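SG7.AF (Anopheles freeborni, PDB 6XL7) inhibits the alternative pathway of host complement as a mosquito salivary protein, blocking the activated C3 convertase C3bBb while leaving the classical pathway unaffected. Local coordinates at residues A75-A80 with N85-D90; S23-S28 with D90-A95; E19-V24 with V69-Y74; V63-D68 with R107-K112. All blocks are in the same frame, centred on the assembly; numbering follows the deposited sequence. Where two conformers were deposited one is given.

Interaction 1 (A75-A80 with N85-D90)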
# COMPACT_ATOMS: atom_id res chain seq x y z
N ALA A 75 13.70 2.47 5.36
CA ALA A 75 14.76 3.29 5.93
C ALA A 75 14.80 3.13 7.45
O ALA A 75 15.88 3.00 8.04
CB ALA A 75 14.54 4.75 5.53
N GLY A 76 13.63 3.13 8.10
CA GLY A 76 13.60 2.98 9.55
C GLY A 76 14.03 1.60 10.03
O GLY A 76 14.52 1.47 11.15
N PHE A 77 13.85 0.58 9.19
CA PHE A 77 14.32 -0.77 9.52
C PHE A 77 15.83 -0.89 9.37
O PHE A 77 16.47 -1.64 10.12
CB PHE A 77 13.61 -1.75 8.57
CG PHE A 77 14.22 -3.13 8.53
CD1 PHE A 77 14.17 -3.98 9.64
CD2 PHE A 77 14.81 -3.61 7.37
CE1 PHE A 77 14.71 -5.26 9.59
CE2 PHE A 77 15.35 -4.89 7.32
CZ PHE A 77 15.30 -5.71 8.43
N SER A 78 16.41 -0.13 8.44
CA SER A 78 17.78 -0.38 7.99
C SER A 78 18.67 0.84 8.17
O SER A 78 19.06 1.16 9.30
CB SER A 78 17.78 -0.91 6.54
OG SER A 78 17.25 0.03 5.62
N TYR A 79 18.98 1.54 7.08
CA TYR A 79 20.10 2.48 7.06
C TYR A 79 19.85 3.77 7.84
O TYR A 79 20.81 4.49 8.13
CB TYR A 79 20.50 2.80 5.62
CG TYR A 79 19.36 3.38 4.79
CD1 TYR A 79 19.07 4.74 4.82
CD2 TYR A 79 18.58 2.57 3.98
CE1 TYR A 79 18.04 5.27 4.08
CE2 TYR A 79 17.54 3.09 3.23
CZ TYR A 79 17.28 4.45 3.28
OH TYR A 79 16.25 4.99 2.53
N ALA A 80 18.60 4.08 8.19
CA ALA A 80 18.30 5.25 9.01
C ALA A 80 17.98 4.91 10.45
O ALA A 80 17.60 5.80 11.21
CB ALA A 80 17.16 6.06 8.39
N ASN A 85 20.50 -1.96 16.56
CA ASN A 85 21.32 -2.45 15.46
C ASN A 85 20.51 -2.43 14.17
O ASN A 85 19.34 -2.83 14.14
CB ASN A 85 21.79 -3.88 15.73
CG ASN A 85 22.79 -3.95 16.86
OD1 ASN A 85 23.33 -2.93 17.30
ND2 ASN A 85 23.07 -5.16 17.32
N GLN A 86 21.13 -1.96 13.09
CA GLN A 86 20.39 -1.85 11.85
C GLN A 86 19.96 -3.24 11.36
O GLN A 86 20.63 -4.24 11.61
CB GLN A 86 21.21 -1.09 10.81
CG GLN A 86 21.51 0.34 11.30
CD GLN A 86 22.08 1.25 10.24
OE1 GLN A 86 22.67 0.80 9.26
NE2 GLN A 86 21.92 2.55 10.45
N TYR A 87 18.80 -3.28 10.70
CA TYR A 87 18.18 -4.50 10.18
C TYR A 87 17.61 -5.38 11.28
O TYR A 87 17.25 -6.54 11.02
CB TYR A 87 19.11 -5.30 9.25
CG TYR A 87 19.77 -4.47 8.16
CD1 TYR A 87 19.18 -4.34 6.91
CD2 TYR A 87 20.97 -3.81 8.38
CE1 TYR A 87 19.78 -3.60 5.91
CE2 TYR A 87 21.57 -3.04 7.39
CZ TYR A 87 20.96 -2.94 6.15
OH TYR A 87 21.55 -2.20 5.15
N SER A 88 17.48 -4.87 12.51
CA SER A 88 16.98 -5.68 13.61
C SER A 88 15.46 -5.64 13.68
O SER A 88 14.80 -4.73 13.17
CB SER A 88 17.55 -5.20 14.95
OG SER A 88 17.11 -3.88 15.23
N VAL A 89 14.91 -6.63 14.38
CA VAL A 89 13.48 -6.65 14.67
C VAL A 89 13.07 -5.42 15.47
O VAL A 89 11.99 -4.87 15.28
CB VAL A 89 13.10 -7.97 15.38
CG1 VAL A 89 11.69 -7.90 15.95
CG2 VAL A 89 13.23 -9.14 14.42
N ASP A 90 13.95 -4.96 16.37
CA ASP A 90 13.62 -3.77 17.15
C ASP A 90 13.50 -2.53 16.27
O ASP A 90 12.59 -1.72 16.46
CB ASP A 90 14.62 -3.57 18.29
CG ASP A 90 14.47 -4.60 19.40
OD1 ASP A 90 13.34 -5.09 19.62
OD2 ASP A 90 15.49 -4.92 20.06
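Phe-77 and Tyr-87 meet in an offset edge-to-face pair where helix 56-77 ends and the chain turns back toward helix 89-113, the two arms of a helical hairpin. The ring planes stand at 87°, and the edge of Tyr-87 is directed at the face of Phe-77. Tyr-87 also presents its CA over that face, 3.8 Å from the centroid of the Phe-77 ring, a CH-pi contact. With CG anti to the backbone nitrogen (chi1 166°), the Phe-77 ring is carried to the Tyr-87 backbone, and the O of Ser-88 lies at its edge.

The face of the Tyr-87 ring receives Ser-78 CB, 3.9 Å from the ring centroid. Ser-78 OG turns instead to the carbonyl of Tyr-74.

One backbone bond joins the two segments: Tyr-87 N donates to Phe-77 O at 2.9 Å, in the carbonyl plane. Asn-85 to Ser-88 form a type II turn, and the extended Gln-86 side chain runs along the carbonyl of Ser-78; its NE2 bonds Cys-81 O and, weakly, Tyr-79 O. Ser-88 is the N-cap of the second helix, its OG bonding Cys-91 N and giving its proton to Asn-85 O at 2.7 Å, in that carbonyl's plane.

Interaction 2 (S23-S28 with D90-A95). With SO4 (sulfate ion), chain C.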
# COMPACT_ATOMS: atom_id res chain seq x y z
N SER A 23 13.85 -10.91 4.78
CA SER A 23 12.51 -11.49 4.78
C SER A 23 11.66 -10.96 5.93
O SER A 23 10.44 -10.80 5.77
CB SER A 23 12.60 -13.02 4.84
OG SER A 23 13.27 -13.53 3.71
N VAL A 24 12.25 -10.70 7.09
CA VAL A 24 11.45 -10.20 8.20
C VAL A 24 10.84 -8.84 7.85
O VAL A 24 9.68 -8.56 8.18
CB VAL A 24 12.24 -10.18 9.52
CG1 VAL A 24 13.38 -9.16 9.49
CG2 VAL A 24 11.31 -9.93 10.69
N TYR A 25 11.59 -8.00 7.15
CA TYR A 25 11.05 -6.73 6.69
C TYR A 25 9.99 -6.94 5.61
O TYR A 25 8.91 -6.33 5.65
CB TYR A 25 12.18 -5.80 6.20
CG TYR A 25 11.66 -4.81 5.19
CD1 TYR A 25 11.03 -3.64 5.60
CD2 TYR A 25 11.74 -5.08 3.83
CE1 TYR A 25 10.49 -2.76 4.66
CE2 TYR A 25 11.20 -4.21 2.90
CZ TYR A 25 10.59 -3.05 3.33
OH TYR A 25 10.06 -2.17 2.41
N LEU A 26 10.28 -7.80 4.63
CA LEU A 26 9.35 -8.02 3.52
C LEU A 26 8.00 -8.51 4.02
O LEU A 26 6.95 -8.08 3.52
CB LEU A 26 9.94 -9.01 2.52
CG LEU A 26 11.04 -8.48 1.62
CD1 LEU A 26 11.68 -9.64 0.87
CD2 LEU A 26 10.48 -7.45 0.63
N GLN A 27 8.00 -9.41 5.01
CA GLN A 27 6.74 -9.92 5.55
C GLN A 27 5.91 -8.80 6.15
O GLN A 27 4.70 -8.72 5.93
CB GLN A 27 7.02 -11.03 6.57
CG GLN A 27 7.55 -12.30 5.93
CD GLN A 27 8.19 -13.24 6.93
OE1 GLN A 27 8.10 -13.04 8.15
NE2 GLN A 27 8.87 -14.26 6.43
N SER A 28 6.54 -7.91 6.91
CA SER A 28 5.80 -6.79 7.50
C SER A 28 5.38 -5.79 6.44
O SER A 28 4.26 -5.26 6.49
CB SER A 28 6.64 -6.10 8.59
OG SER A 28 6.59 -6.84 9.79
N ASP A 90 13.95 -4.96 16.37
CA ASP A 90 13.62 -3.77 17.15
C ASP A 90 13.50 -2.53 16.27
O ASP A 90 12.59 -1.72 16.46
CB ASP A 90 14.62 -3.57 18.29
CG ASP A 90 14.47 -4.60 19.40
OD1 ASP A 90 13.34 -5.09 19.62
OD2 ASP A 90 15.49 -4.92 20.06
N CYS A 91 14.40 -2.36 15.29
CA CYS A 91 14.22 -1.27 14.33
C CYS A 91 12.91 -1.42 13.58
O CYS A 91 12.17 -0.44 13.40
CB CYS A 91 15.36 -1.22 13.31
SG CYS A 91 16.97 -0.69 13.98
N LEU A 92 12.60 -2.63 13.13
CA LEU A 92 11.38 -2.87 12.37
C LEU A 92 10.15 -2.50 13.19
O LEU A 92 9.27 -1.78 12.71
CB LEU A 92 11.32 -4.35 11.98
CG LEU A 92 10.25 -4.74 10.96
CD1 LEU A 92 10.53 -4.08 9.63
CD2 LEU A 92 10.24 -6.24 10.81
N GLU A 93 10.08 -2.97 14.43
CA GLU A 93 8.90 -2.74 15.25
C GLU A 93 8.76 -1.27 15.63
O GLU A 93 7.64 -0.78 15.78
CB GLU A 93 8.94 -3.63 16.50
CG GLU A 93 8.84 -5.11 16.14
CD GLU A 93 8.78 -6.02 17.35
OE1 GLU A 93 8.36 -7.18 17.18
OE2 GLU A 93 9.16 -5.59 18.46
N ALA A 94 9.87 -0.55 15.75
CA ALA A 94 9.80 0.87 16.05
C ALA A 94 9.27 1.68 14.88
O ALA A 94 8.72 2.77 15.09
CB ALA A 94 11.17 1.38 16.49
N ALA A 95 9.43 1.19 13.65
CA ALA A 95 9.00 1.91 12.46
C ALA A 95 7.66 1.43 11.92
O ALA A 95 7.05 2.12 11.10
CB ALA A 95 10.06 1.77 11.35
S SO4 C . 16.77 -13.33 5.00
O1 SO4 C . 16.66 -12.50 6.20
O2 SO4 C . 16.08 -12.67 3.89
O3 SO4 C . 16.16 -14.63 5.26
O4 SO4 C . 18.18 -13.50 4.66
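Leu-92 is the one residue of 90-95 that reaches the segment 23-28 of helix 23-46, and its two methyl groups divide the contact between them. The two helical segments run nearly parallel, their axes 10.7 Å apart at closest approach and crossing at -18°, so a single leucine pointing toward the partner spans most of the gap.

The apolar contacts come first. Leu-92 CD2 packs against Val-24 CG2 at 3.8 Å, the two side chains lying alongside one another and running in opposing senses. The other methyl, CD1, lies near the plane of the Tyr-25 ring and meets its edge, 4.1 Å from Tyr-25 CD1; here the side chains are roughly perpendicular. Having CG anti to the backbone nitrogen (chi1 -169°) is what sends the fork of Leu-92 between Val-24 and Tyr-25. Phe-73 and Phe-77 of helix 56-77 also touch Leu-92, so three helices share this leucine.

A polar atom borders the CD2 methyl without bonding to it: Leu-92 CD2 lies 3.6 Å from Val-24 O.

Away from the leucine, a sulfate ion, probably from the crystallisation liquor, sits at the start of helix 23-46. Its O2 accepts from Ser-23 N at 3.0 Å, an anion at a helix N-terminus; a further bond from Ser-23 OG belongs to one of two modelled conformers and is less certain.

Without a polar bond between the two segments, their association here rests on van der Waals contact and the burial of the Leu-92 methyls against Val-24 and Tyr-25.

Interaction 3 (E19-V24 with V69-Y74). With SO4 (sulfate ion), chain D; SO4 (sulfate ion), chain C.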
# COMPACT_ATOMS: atom_id res chain seq x y z
N GLU A 19 12.84 -7.94 -3.45
CA GLU A 19 12.99 -9.26 -2.85
C GLU A 19 14.40 -9.53 -2.33
O GLU A 19 14.61 -10.55 -1.68
CB GLU A 19 12.60 -10.34 -3.86
CG GLU A 19 11.10 -10.41 -4.13
CD GLU A 19 10.31 -10.83 -2.90
OE1 GLU A 19 9.24 -10.24 -2.66
OE2 GLU A 19 10.75 -11.76 -2.19
N THR A 20 15.37 -8.65 -2.60
CA THR A 20 16.68 -8.81 -2.00
C THR A 20 16.73 -8.33 -0.55
O THR A 20 17.72 -8.59 0.14
CB THR A 20 17.77 -8.11 -2.82
OG1 THR A 20 17.61 -6.69 -2.73
CG2 THR A 20 17.69 -8.53 -4.29
N ARG A 21 15.68 -7.65 -0.07
CA ARG A 21 15.65 -7.16 1.29
C ARG A 21 15.31 -8.29 2.26
O ARG A 21 14.83 -9.36 1.87
CB ARG A 21 14.66 -6.00 1.40
CG ARG A 21 15.12 -4.78 0.61
CD ARG A 21 14.04 -3.70 0.47
NE ARG A 21 14.65 -2.47 -0.03
CZ ARG A 21 13.98 -1.34 -0.27
NH1 ARG A 21 12.67 -1.29 -0.07
NH2 ARG A 21 14.64 -0.27 -0.69
N LYS A 22 15.59 -8.06 3.55
CA LYS A 22 15.46 -9.11 4.55
C LYS A 22 14.02 -9.59 4.63
O LYS A 22 13.08 -8.80 4.58
CB LYS A 22 15.90 -8.60 5.92
CG LYS A 22 17.40 -8.35 6.07
CD LYS A 22 18.17 -9.65 6.22
CE LYS A 22 19.61 -9.39 6.67
NZ LYS A 22 20.34 -10.66 6.95
N SER A 23 13.85 -10.91 4.78
CA SER A 23 12.51 -11.49 4.78
C SER A 23 11.66 -10.96 5.93
O SER A 23 10.44 -10.80 5.77
CB SER A 23 12.60 -13.02 4.84
OG SER A 23 13.27 -13.53 3.71
N VAL A 24 12.25 -10.70 7.09
CA VAL A 24 11.45 -10.20 8.20
C VAL A 24 10.84 -8.84 7.85
O VAL A 24 9.68 -8.56 8.18
CB VAL A 24 12.24 -10.18 9.52
CG1 VAL A 24 13.38 -9.16 9.49
CG2 VAL A 24 11.31 -9.93 10.69
N VAL A 69 5.86 5.69 1.19
CA VAL A 69 5.64 5.26 2.57
C VAL A 69 6.43 3.99 2.87
O VAL A 69 7.04 3.85 3.94
CB VAL A 69 4.13 5.10 2.82
CG1 VAL A 69 3.84 4.27 4.05
CG2 VAL A 69 3.49 6.49 2.93
N LYS A 70 6.48 3.06 1.92
CA LYS A 70 7.21 1.82 2.12
C LYS A 70 8.72 2.05 2.14
O LYS A 70 9.42 1.45 2.96
CB LYS A 70 6.81 0.81 1.05
CG LYS A 70 7.55 -0.51 1.14
CD LYS A 70 6.79 -1.62 0.45
CE LYS A 70 6.66 -1.37 -1.05
NZ LYS A 70 7.99 -1.34 -1.72
N GLU A 71 9.25 2.92 1.27
CA GLU A 71 10.67 3.24 1.35
C GLU A 71 11.02 3.86 2.70
O GLU A 71 12.10 3.62 3.24
CB GLU A 71 11.10 4.17 0.21
CG GLU A 71 11.26 3.47 -1.15
CD GLU A 71 12.13 2.23 -1.07
OE1 GLU A 71 13.35 2.35 -0.82
OE2 GLU A 71 11.58 1.13 -1.27
N THR A 72 10.10 4.66 3.25
CA THR A 72 10.34 5.27 4.55
C THR A 72 10.39 4.21 5.65
O THR A 72 11.27 4.26 6.52
CB THR A 72 9.24 6.31 4.82
OG1 THR A 72 9.29 7.33 3.82
CG2 THR A 72 9.44 6.98 6.17
N PHE A 73 9.47 3.24 5.60
CA PHE A 73 9.51 2.10 6.51
C PHE A 73 10.83 1.35 6.39
O PHE A 73 11.47 1.04 7.40
CB PHE A 73 8.33 1.20 6.17
CG PHE A 73 8.19 -0.01 7.04
CD1 PHE A 73 8.44 0.02 8.41
CD2 PHE A 73 7.75 -1.21 6.48
CE1 PHE A 73 8.28 -1.13 9.19
CE2 PHE A 73 7.58 -2.34 7.26
CZ PHE A 73 7.85 -2.30 8.61
N TYR A 74 11.26 1.07 5.15
CA TYR A 74 12.52 0.36 4.97
C TYR A 74 13.69 1.15 5.54
O TYR A 74 14.59 0.57 6.15
CB TYR A 74 12.76 0.02 3.49
CG TYR A 74 14.06 -0.74 3.31
CD1 TYR A 74 14.16 -2.05 3.77
CD2 TYR A 74 15.18 -0.16 2.73
CE1 TYR A 74 15.35 -2.76 3.65
CE2 TYR A 74 16.38 -0.87 2.60
CZ TYR A 74 16.45 -2.17 3.07
OH TYR A 74 17.62 -2.90 2.95
S SO4 D . 18.17 -1.41 -0.95
O1 SO4 D . 18.89 -1.75 -2.17
O2 SO4 D . 17.26 -0.30 -1.22
O3 SO4 D . 19.13 -1.01 0.07
O4 SO4 D . 17.43 -2.58 -0.49
S SO4 C . 16.77 -13.33 5.00
O1 SO4 C . 16.66 -12.50 6.20
O2 SO4 C . 16.08 -12.67 3.89
O3 SO4 C . 16.16 -14.63 5.26
O4 SO4 C . 18.18 -13.50 4.66
O HOH W 1 10.29 -3.34 -0.50
O HOH W 2 17.60 -5.59 3.87
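Arg-21 NH2 is gripped by two acceptors: Glu-71 OE1 at 2.9 Å and O2 of a sulfate ion at 2.7 Å, with a nearly straight N-H...O angle of 173° to the sulfate. The neighbouring NH1 donates to Glu-71 OE2 at 2.9 Å, making an end-on, two-nitrogen salt bridge. Glu-71 OE1 uses its syn lone pair; OE2 is also met on the syn side, but 23° out of the carboxylate plane. A bend in the Glu-71 chain at chi2 brings the carboxylate to the guanidinium edge.

The sulfate, probably from the crystallisation liquor, takes a second bond on the adjoining NE/NH2 edge, from Arg-21 NE to its O4 at 2.8 Å. Glutamate and sulfate thus hold the guanidinium in its plane from different sides.

This surface contact ties the loop entering helix 23-46 to helix 56-77 within the helical bundle. Tyr-74 supplies the floor: the guanidinium lies flat on its ring, planes 9° apart and centres 3.7 Å apart, a stacked cation-pi contact. The extended Arg-21 chain also lays CD over the same ring, as a CH-pi contact.

Water links the two segments as well. One molecule joins Tyr-74 OH to the backbone N of Lys-22, the N-cap residue. Another accepts from Lys-70 NZ at 3.3 Å and weakly from Arg-21 NH1.

Interaction 4 (V63-D68 with R107-K112)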
# COMPACT_ATOMS: atom_id res chain seq x y z
N VAL A 63 -0.23 4.30 -6.00
CA VAL A 63 1.02 3.57 -6.20
C VAL A 63 2.21 4.39 -5.71
O VAL A 63 3.05 3.89 -4.95
CB VAL A 63 1.18 3.17 -7.68
CG1 VAL A 63 2.55 2.59 -7.94
CG2 VAL A 63 0.09 2.19 -8.08
N THR A 64 2.31 5.66 -6.12
CA THR A 64 3.48 6.44 -5.72
C THR A 64 3.47 6.71 -4.22
O THR A 64 4.52 6.63 -3.57
CB THR A 64 3.58 7.75 -6.50
OG1 THR A 64 2.43 8.56 -6.24
CG2 THR A 64 3.69 7.49 -8.00
N LYS A 65 2.30 6.98 -3.65
CA LYS A 65 2.23 7.25 -2.21
C LYS A 65 2.66 6.03 -1.42
O LYS A 65 3.43 6.15 -0.45
CB LYS A 65 0.82 7.68 -1.81
CG LYS A 65 0.44 9.08 -2.27
CD LYS A 65 -1.02 9.39 -1.94
CE LYS A 65 -1.37 10.83 -2.28
NZ LYS A 65 -2.78 11.16 -1.93
N VAL A 66 2.20 4.84 -1.81
CA VAL A 66 2.59 3.62 -1.11
C VAL A 66 4.07 3.37 -1.26
O VAL A 66 4.76 3.01 -0.29
CB VAL A 66 1.76 2.42 -1.60
CG1 VAL A 66 2.33 1.12 -1.01
CG2 VAL A 66 0.33 2.59 -1.20
N ASN A 67 4.61 3.58 -2.46
CA ASN A 67 6.02 3.32 -2.62
C ASN A 67 6.87 4.25 -1.74
O ASN A 67 7.83 3.79 -1.12
CB ASN A 67 6.41 3.24 -4.10
CG ASN A 67 5.82 1.98 -4.78
OD1 ASN A 67 5.28 2.03 -5.89
ND2 ASN A 67 5.91 0.84 -4.08
N ASP A 68 6.47 5.52 -1.59
CA ASP A 68 7.21 6.44 -0.71
C ASP A 68 7.07 6.05 0.76
O ASP A 68 8.06 6.09 1.52
CB ASP A 68 6.70 7.87 -0.91
CG ASP A 68 6.97 8.39 -2.31
OD1 ASP A 68 7.85 7.84 -3.00
OD2 ASP A 68 6.32 9.39 -2.70
N ARG A 107 -5.37 4.85 2.26
CA ARG A 107 -6.65 4.20 1.99
C ARG A 107 -7.78 5.21 1.96
O ARG A 107 -8.59 5.23 1.02
CB ARG A 107 -6.94 3.11 3.04
CG ARG A 107 -8.31 2.43 2.84
CD ARG A 107 -8.72 1.51 4.00
NE ARG A 107 -8.74 2.20 5.29
CZ ARG A 107 -7.83 2.02 6.25
NH1 ARG A 107 -6.82 1.17 6.06
NH2 ARG A 107 -7.92 2.70 7.39
N GLY A 108 -7.85 6.07 2.98
CA GLY A 108 -8.92 7.06 3.02
C GLY A 108 -8.87 8.03 1.85
O GLY A 108 -9.90 8.38 1.27
N GLU A 109 -7.67 8.47 1.48
CA GLU A 109 -7.53 9.38 0.35
C GLU A 109 -7.95 8.70 -0.95
O GLU A 109 -8.66 9.30 -1.77
CB GLU A 109 -6.09 9.88 0.27
CG GLU A 109 -5.65 10.70 1.48
CD GLU A 109 -4.15 10.73 1.69
OE1 GLU A 109 -3.39 10.28 0.80
OE2 GLU A 109 -3.72 11.20 2.76
N THR A 110 -7.52 7.46 -1.14
CA THR A 110 -7.85 6.72 -2.36
C THR A 110 -9.35 6.47 -2.46
O THR A 110 -9.94 6.60 -3.54
CB THR A 110 -7.07 5.41 -2.39
OG1 THR A 110 -5.66 5.70 -2.32
CG2 THR A 110 -7.36 4.60 -3.66
N GLU A 111 -10.00 6.14 -1.34
CA GLU A 111 -11.44 5.91 -1.37
C GLU A 111 -12.18 7.13 -1.89
O GLU A 111 -13.18 6.99 -2.61
CB GLU A 111 -11.94 5.54 0.03
CG GLU A 111 -11.54 4.16 0.47
CD GLU A 111 -11.88 3.88 1.92
OE1 GLU A 111 -11.95 2.68 2.29
OE2 GLU A 111 -12.07 4.84 2.70
N LYS A 112 -11.71 8.32 -1.54
CA LYS A 112 -12.40 9.54 -1.95
C LYS A 112 -12.31 9.78 -3.46
O LYS A 112 -13.21 10.40 -4.04
CB LYS A 112 -11.84 10.76 -1.20
CG LYS A 112 -12.20 10.81 0.28
CD LYS A 112 -11.59 12.05 0.93
CE LYS A 112 -12.05 12.21 2.38
NZ LYS A 112 -11.64 11.05 3.22
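Lys-65 NZ donates to Glu-109 OE1 at 2.9 Å, a salt bridge between the middle of helix 56-77 and the later part of helix 89-113. The ammonium approaches OE1 from above the carboxylate plane, 42° out of it. No other residue pair of the two segments comes within 4.5 Å. The aliphatic part of the lysine follows its nitrogen toward the same oxygen: Lys-65 CE and CD are each 3.7 Å from Glu-109 OE1.

Two long side chains span the gap. The nearest CA atoms, of Lys-65 and Thr-110, are 10.1 Å apart. Both residues of the pair point toward the opposite helix and set CG anti to their own carbonyl carbon (chi1 -72° in Lys-65, -63° in Glu-109). Each chain is extended beyond CG, so the charged groups meet across the gap as the side chains converge obliquely.

Further out, neighbouring side chains pack between the helices. Ile-106, just before the segment 107-112, touches both Lys-65 and Val-66, and Thr-110 packs on Cys-58 and Met-62 of helix 56-77. On the side facing helix 23-46, Val-66 and Arg-107 both rest on Leu-37, while Arg-107 NH1 bonds the carbonyl of Gln-36.

The two segments bury 75 Å² in all, nearly all of it from this pair, and Glu-109 is exposed, so solvent would be expected to screen the attraction. A lysine-glutamate bridge on the surface of a helix-helix contact is a familiar feature of helical bundles, here joining two helices of the Aegyptin C-terminal domain fold.

In the fold
Interactions 1, 2 and 3 cluster at one end of the helical bundle, with centres 8 to 10 Å apart, whereas interaction 4 lies about 24 Å from interaction 1, centre to centre, along the same pair of helices. Interaction 1 closes the connection between helices 56-77 and 89-113, and interaction 4 bridges them again farther down. Interactions 2 and 3 bring helix 23-46 and its entry loop to this pair. Direct packing joins the cluster: Phe-77 CE2 is 3.5 Å from Tyr-25 CB, Leu-92 CD1 is 3.4 Å from Phe-73 CZ, and Tyr-87 CE1 is 3.7 Å from Tyr-74 OH. The two sulfates that touch interactions 2 and 3 also lie at this end.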